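PDB 3CPI: Rab GDP-dissociation inhibitor from Saccharomyces cerevisiae, which binds GDP-bound Rab GTPases, slows their release of GDP and extracts them from membranes, a role essential to the yeast secretory pathway. Local coordinates for residues G305-R310 with M392-L397; I85-M90 with D416-F421. All coordinates share one frame; numbering follows the deposited sequence.

Interaction 1. Residues G305-R310 with M392-L397; sequences GQRVIR and MGIAEL
On one face of the R310 guanidinium lies V308 CG2, 3.9 Å above the plane and over its centre, while A395 CB approaches R310 NH1 at a slant. R310 NH2 bonds beyond this pair of strands, to the carbonyls of Y415 and D416. On the other side of the sheet, the bend of R307 at chi3 (67°) brings its guanidinium to I394, met obliquely, with I394 CD1 3.8 Å from R307 NH2. Its strand partner E396 stays apart, R307 NE being 6.2 Å from E396 OE1, and E396 OE2 bonds to S303 OG. I309 CD1 presses tightly on M392 CE at 3.5 Å. Back on the side of V308, L397 spreads its two methyls, CD1 against Q306 NE2 at 3.6 Å and CD2 against V308 CG1 at 3.8 Å. Replacing L397 by an alanine removes both branches and is likely to open a gap beside V308 CG1 and leave the Q306 side chain freer to turn. Between the two layers of side chains, strands 301-315 and 389-400, antiparallel neighbours in the mixed sheet, pair regularly: V308 and A395 exchange two bonds (V308 N to A395 O, 2.7 Å), R310 and G393 two more. Beta-branched V308, I309 and I394 suit such extended backbone. The chemistry implies a register set by main-chain bonds, with methyl and guanidinium contacts, and no cross-strand salt bridge, adding to it.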
loop_
_atom_site.group_PDB
_atom_site.type_symbol
_atom_site.label_atom_id
_atom_site.label_comp_id
_atom_site.label_asym_id
_atom_site.label_seq_id
_atom_site.Cartn_x
_atom_site.Cartn_y
_atom_site.Cartn_z
ATOM N N GLY A 305 -10.849 6.300 -14.677
ATOM C CA GLY A 305 -10.109 7.053 -15.679
ATOM C C GLY A 305 -8.606 6.876 -15.510
ATOM O O GLY A 305 -7.832 7.216 -16.401
ATOM N N GLN A 306 -8.199 6.331 -14.365
ATOM C CA GLN A 306 -6.785 6.194 -14.030
ATOM C C GLN A 306 -6.156 4.886 -14.500
ATOM O O GLN A 306 -6.749 3.816 -14.387
ATOM C CB GLN A 306 -6.571 6.354 -12.521
ATOM C CG GLN A 306 -6.771 7.772 -12.010
ATOM C CD GLN A 306 -6.420 7.916 -10.536
ATOM O OE1 GLN A 306 -5.744 8.869 -10.140
ATOM N NE2 GLN A 306 -6.884 6.974 -9.717
ATOM N N ARG A 307 -4.948 4.997 -15.038
ATOM C CA ARG A 307 -4.101 3.844 -15.316
ATOM C C ARG A 307 -2.784 4.016 -14.571
ATOM O O ARG A 307 -2.251 5.122 -14.486
ATOM C CB ARG A 307 -3.855 3.697 -16.817
ATOM C CG ARG A 307 -5.082 3.237 -17.583
ATOM C CD ARG A 307 -5.078 3.709 -19.027
ATOM N NE ARG A 307 -4.009 3.096 -19.815
ATOM C CZ ARG A 307 -3.015 3.770 -20.387
ATOM N NH1 ARG A 307 -2.944 5.095 -20.277
ATOM N NH2 ARG A 307 -2.093 3.117 -21.083
ATOM N N VAL A 308 -2.269 2.916 -14.036
ATOM C CA VAL A 308 -0.999 2.916 -13.303
ATOM C C VAL A 308 0.087 2.121 -14.051
ATOM O O VAL A 308 -0.157 1.006 -14.533
ATOM C CB VAL A 308 -1.185 2.368 -11.852
ATOM C CG1 VAL A 308 -1.828 0.976 -11.867
ATOM C CG2 VAL A 308 0.139 2.361 -11.071
ATOM N N ILE A 309 1.270 2.708 -14.176
ATOM C CA ILE A 309 2.421 1.958 -14.662
ATOM C C ILE A 309 3.274 1.507 -13.480
ATOM O O ILE A 309 3.588 2.312 -12.593
ATOM C CB ILE A 309 3.271 2.731 -15.714
ATOM C CG1 ILE A 309 4.382 1.818 -16.265
ATOM C CG2 ILE A 309 3.808 4.073 -15.143
ATOM C CD1 ILE A 309 5.174 2.399 -17.425
ATOM N N ARG A 310 3.607 0.216 -13.468
ATOM C CA ARG A 310 4.538 -0.350 -12.498
ATOM C C ARG A 310 5.728 -0.979 -13.214
ATOM O O ARG A 310 5.556 -1.742 -14.162
ATOM C CB ARG A 310 3.842 -1.367 -11.584
ATOM C CG ARG A 310 2.735 -0.745 -10.758
ATOM C CD ARG A 310 2.235 -1.618 -9.629
ATOM N NE ARG A 310 1.214 -0.905 -8.862
ATOM C CZ ARG A 310 -0.101 -1.008 -9.059
ATOM N NH1 ARG A 310 -0.583 -1.819 -9.994
ATOM N NH2 ARG A 310 -0.941 -0.319 -8.301
ATOM N N MET A 392 7.667 -4.473 -16.725
ATOM C CA MET A 392 6.760 -3.330 -16.702
ATOM C C MET A 392 5.354 -3.648 -17.193
ATOM O O MET A 392 5.172 -4.287 -18.236
ATOM C CB MET A 392 7.313 -2.176 -17.538
ATOM C CG MET A 392 8.791 -1.889 -17.371
ATOM S SD MET A 392 9.192 -0.220 -17.934
ATOM C CE MET A 392 7.660 0.294 -18.703
ATOM N N GLY A 393 4.363 -3.170 -16.443
ATOM C CA GLY A 393 2.958 -3.367 -16.794
ATOM C C GLY A 393 2.098 -2.137 -16.557
ATOM O O GLY A 393 2.486 -1.211 -15.837
ATOM N N ILE A 394 0.930 -2.125 -17.185
ATOM C CA ILE A 394 -0.033 -1.057 -16.994
ATOM C C ILE A 394 -1.345 -1.680 -16.562
ATOM O O ILE A 394 -1.780 -2.686 -17.119
ATOM C CB ILE A 394 -0.215 -0.193 -18.269
ATOM C CG1 ILE A 394 1.104 0.491 -18.646
ATOM C CG2 ILE A 394 -1.336 0.837 -18.086
ATOM C CD1 ILE A 394 1.039 1.295 -19.918
ATOM N N ALA A 395 -1.953 -1.087 -15.539
ATOM C CA ALA A 395 -3.228 -1.542 -15.012
ATOM C C ALA A 395 -4.184 -0.359 -14.944
ATOM O O ALA A 395 -3.776 0.748 -14.599
ATOM C CB ALA A 395 -3.034 -2.151 -13.637
ATOM N N GLU A 396 -5.445 -0.598 -15.297
ATOM C CA GLU A 396 -6.497 0.401 -15.161
ATOM C C GLU A 396 -7.158 0.220 -13.800
ATOM O O GLU A 396 -7.308 -0.903 -13.312
ATOM C CB GLU A 396 -7.523 0.263 -16.291
ATOM C CG GLU A 396 -8.542 1.403 -16.366
ATOM C CD GLU A 396 -9.394 1.388 -17.643
ATOM O OE1 GLU A 396 -9.398 0.370 -18.383
ATOM O OE2 GLU A 396 -10.071 2.408 -17.902
ATOM N N LEU A 397 -7.548 1.329 -13.193
ATOM C CA LEU A 397 -8.072 1.313 -11.840
ATOM C C LEU A 397 -9.578 1.441 -11.876
ATOM O O LEU A 397 -10.110 2.331 -12.531
ATOM C CB LEU A 397 -7.446 2.438 -11.001
ATOM C CG LEU A 397 -5.918 2.506 -10.867
ATOM C CD1 LEU A 397 -5.522 3.652 -9.922
ATOM C CD2 LEU A 397 -5.346 1.193 -10.369
#

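Interaction 2. Residues I85-M90 with D416-F421; sequences IPKFLM and DASSHF
K87 NZ is gripped by three oxygens of 416-421 and two waters. D416 OD1 forms a salt bridge with K87 NZ at 2.8 Å. S418 O accepts from K87 NZ at 2.9 Å. D416 O, 3.1 Å from K87 NZ, accepts from a donor well above its carbonyl plane. Water 1 passes the grip on to H420 O, and water 2 links NZ to D416 N. A lysine suits this place, since its long chain can bring a charged end into the curl of backbone: K87 runs extended over S418 O, then turns at chi4 (-124°) to deliver the ammonium. Carboxylate and carbonyl dipoles around the buried charge would probably favour the protonated lysine. D416 CG sits between its own N and carbonyl carbon (chi1 73°), and OD1 curls back to accept S418 N at 3.2 Å, an Asx turn; S418 OG, reaching OD1 from the same face, reinforces it. The carboxylate's other oxygen, OD2, bonds to S423 OG in helix 422-436. The backbones meet in a single bridge between F88 and H420, where F88 N gives a 2.7 Å bond to S419 O and F421 N returns a weak one to F88 O. F421, at the N-cap of that helix, lays its ring flat beneath K87 CB, a CH-pi contact 3.8 Å from CB to the ring centroid. L89 CA lies at the same ring's edge.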
loop_
_atom_site.group_PDB
_atom_site.type_symbol
_atom_site.label_atom_id
_atom_site.label_comp_id
_atom_site.label_asym_id
_atom_site.label_seq_id
_atom_site.Cartn_x
_atom_site.Cartn_y
_atom_site.Cartn_z
ATOM N N ILE A 85 2.327 -5.938 -6.601
ATOM C CA ILE A 85 2.053 -4.606 -6.060
ATOM C C ILE A 85 2.558 -4.503 -4.617
ATOM O O ILE A 85 1.774 -4.588 -3.672
ATOM C CB ILE A 85 0.553 -4.219 -6.151
ATOM C CG1 ILE A 85 0.011 -4.496 -7.556
ATOM C CG2 ILE A 85 0.356 -2.740 -5.769
ATOM C CD1 ILE A 85 -1.499 -4.381 -7.686
ATOM N N PRO A 86 3.878 -4.313 -4.444
ATOM C CA PRO A 86 4.407 -4.180 -3.089
ATOM C C PRO A 86 4.044 -2.828 -2.476
ATOM O O PRO A 86 4.087 -1.791 -3.157
ATOM C CB PRO A 86 5.923 -4.297 -3.290
ATOM C CG PRO A 86 6.151 -3.832 -4.688
ATOM C CD PRO A 86 4.935 -4.198 -5.469
ATOM N N LYS A 87 3.667 -2.857 -1.203
ATOM C CA LYS A 87 3.330 -1.657 -0.452
ATOM C C LYS A 87 3.820 -1.800 0.984
ATOM O O LYS A 87 3.815 -2.898 1.548
ATOM C CB LYS A 87 1.819 -1.405 -0.464
ATOM C CG LYS A 87 1.223 -1.099 -1.836
ATOM C CD LYS A 87 -0.214 -0.605 -1.716
ATOM C CE LYS A 87 -0.819 -0.337 -3.085
ATOM N NZ LYS A 87 -1.327 1.061 -3.232
ATOM N N PHE A 88 4.240 -0.680 1.562
ATOM C CA PHE A 88 4.773 -0.643 2.912
ATOM C C PHE A 88 3.709 -0.297 3.965
ATOM O O PHE A 88 2.714 0.375 3.675
ATOM C CB PHE A 88 5.925 0.371 2.996
ATOM C CG PHE A 88 7.138 -0.004 2.181
ATOM C CD1 PHE A 88 7.824 0.963 1.458
ATOM C CD2 PHE A 88 7.598 -1.322 2.141
ATOM C CE1 PHE A 88 8.957 0.627 0.709
ATOM C CE2 PHE A 88 8.715 -1.665 1.385
ATOM C CZ PHE A 88 9.398 -0.690 0.675
ATOM N N LEU A 89 3.966 -0.735 5.194
ATOM C CA LEU A 89 3.043 -0.576 6.305
ATOM C C LEU A 89 3.577 0.501 7.235
ATOM O O LEU A 89 4.726 0.424 7.673
ATOM C CB LEU A 89 2.900 -1.912 7.046
ATOM C CG LEU A 89 2.062 -1.994 8.328
ATOM C CD1 LEU A 89 0.600 -1.638 8.076
ATOM C CD2 LEU A 89 2.177 -3.375 9.008
ATOM N N MET A 90 2.754 1.508 7.513
ATOM C CA MET A 90 3.082 2.548 8.489
ATOM C C MET A 90 3.035 1.906 9.879
ATOM O O MET A 90 1.970 1.494 10.343
ATOM C CB MET A 90 2.081 3.703 8.372
ATOM C CG MET A 90 2.210 4.839 9.392
ATOM S SD MET A 90 3.598 5.977 9.170
ATOM C CE MET A 90 3.364 6.580 7.505
ATOM N N ASP A 416 -4.087 1.113 -6.036
ATOM C CA ASP A 416 -3.554 2.308 -6.673
ATOM C C ASP A 416 -2.024 2.331 -6.679
ATOM O O ASP A 416 -1.381 1.344 -6.304
ATOM C CB ASP A 416 -4.176 3.587 -6.064
ATOM C CG ASP A 416 -3.670 3.913 -4.653
ATOM O OD1 ASP A 416 -2.662 3.337 -4.183
ATOM O OD2 ASP A 416 -4.283 4.791 -4.005
ATOM N N ALA A 417 -1.461 3.466 -7.093
ATOM C CA ALA A 417 -0.028 3.615 -7.357
ATOM C C ALA A 417 0.876 3.719 -6.124
ATOM O O ALA A 417 2.078 3.464 -6.230
ATOM C CB ALA A 417 0.214 4.818 -8.284
ATOM N N SER A 418 0.320 4.100 -4.974
ATOM C CA SER A 418 1.149 4.368 -3.793
ATOM C C SER A 418 1.889 3.132 -3.325
ATOM O O SER A 418 1.376 2.021 -3.419
ATOM C CB SER A 418 0.337 4.978 -2.640
ATOM O OG SER A 418 -0.800 4.203 -2.339
ATOM N N SER A 419 3.107 3.337 -2.837
ATOM C CA SER A 419 3.933 2.252 -2.312
ATOM C C SER A 419 3.695 2.007 -0.820
ATOM O O SER A 419 4.498 1.327 -0.170
ATOM C CB SER A 419 5.404 2.562 -2.553
ATOM O OG SER A 419 5.704 3.874 -2.130
ATOM N N HIS A 420 2.617 2.586 -0.283
ATOM C CA HIS A 420 2.226 2.396 1.117
ATOM C C HIS A 420 0.721 2.139 1.251
ATOM O O HIS A 420 -0.040 2.423 0.336
ATOM C CB HIS A 420 2.681 3.577 1.990
ATOM C CG HIS A 420 2.006 4.872 1.663
ATOM N ND1 HIS A 420 0.798 5.241 2.213
ATOM C CD2 HIS A 420 2.375 5.890 0.851
ATOM C CE1 HIS A 420 0.447 6.426 1.747
ATOM N NE2 HIS A 420 1.390 6.845 0.922
ATOM N N PHE A 421 0.302 1.632 2.407
ATOM C CA PHE A 421 -1.014 1.006 2.561
ATOM C C PHE A 421 -2.203 1.892 2.951
ATOM O O PHE A 421 -3.278 1.370 3.219
ATOM C CB PHE A 421 -0.917 -0.155 3.565
ATOM C CG PHE A 421 -0.542 -1.489 2.949
ATOM C CD1 PHE A 421 -1.230 -1.989 1.848
ATOM C CD2 PHE A 421 0.482 -2.259 3.502
ATOM C CE1 PHE A 421 -0.894 -3.226 1.290
ATOM C CE2 PHE A 421 0.817 -3.503 2.962
ATOM C CZ PHE A 421 0.136 -3.983 1.856
HETATM O O HOH W 1 -2.571 1.943 -0.747
HETATM O O HOH W 2 -4.414 0.877 -3.095
#

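In the fold
From the N terminus, the chain first forms strands 12-15 and 35-38 of the parallel sheet, and only later reaches 85-90. It then passes through a mixed helical and sheet region, including strand 290-292 of the parallel sheet, before strand 301-315. Strand 389-400 pairs with it, so interaction 1 closes a loop of 81 intervening residues within the mixed sheet. After strand 409-411 of the parallel sheet comes 416-421, where interaction 2 closes a loop of 325 residues that encloses the first and joins the approach to strand 89-90 to the loop before helix 422-436. The two contacts adjoin: V308 CG2 packs on A417 CB at 3.7 Å, and R310 NH1 touches I85.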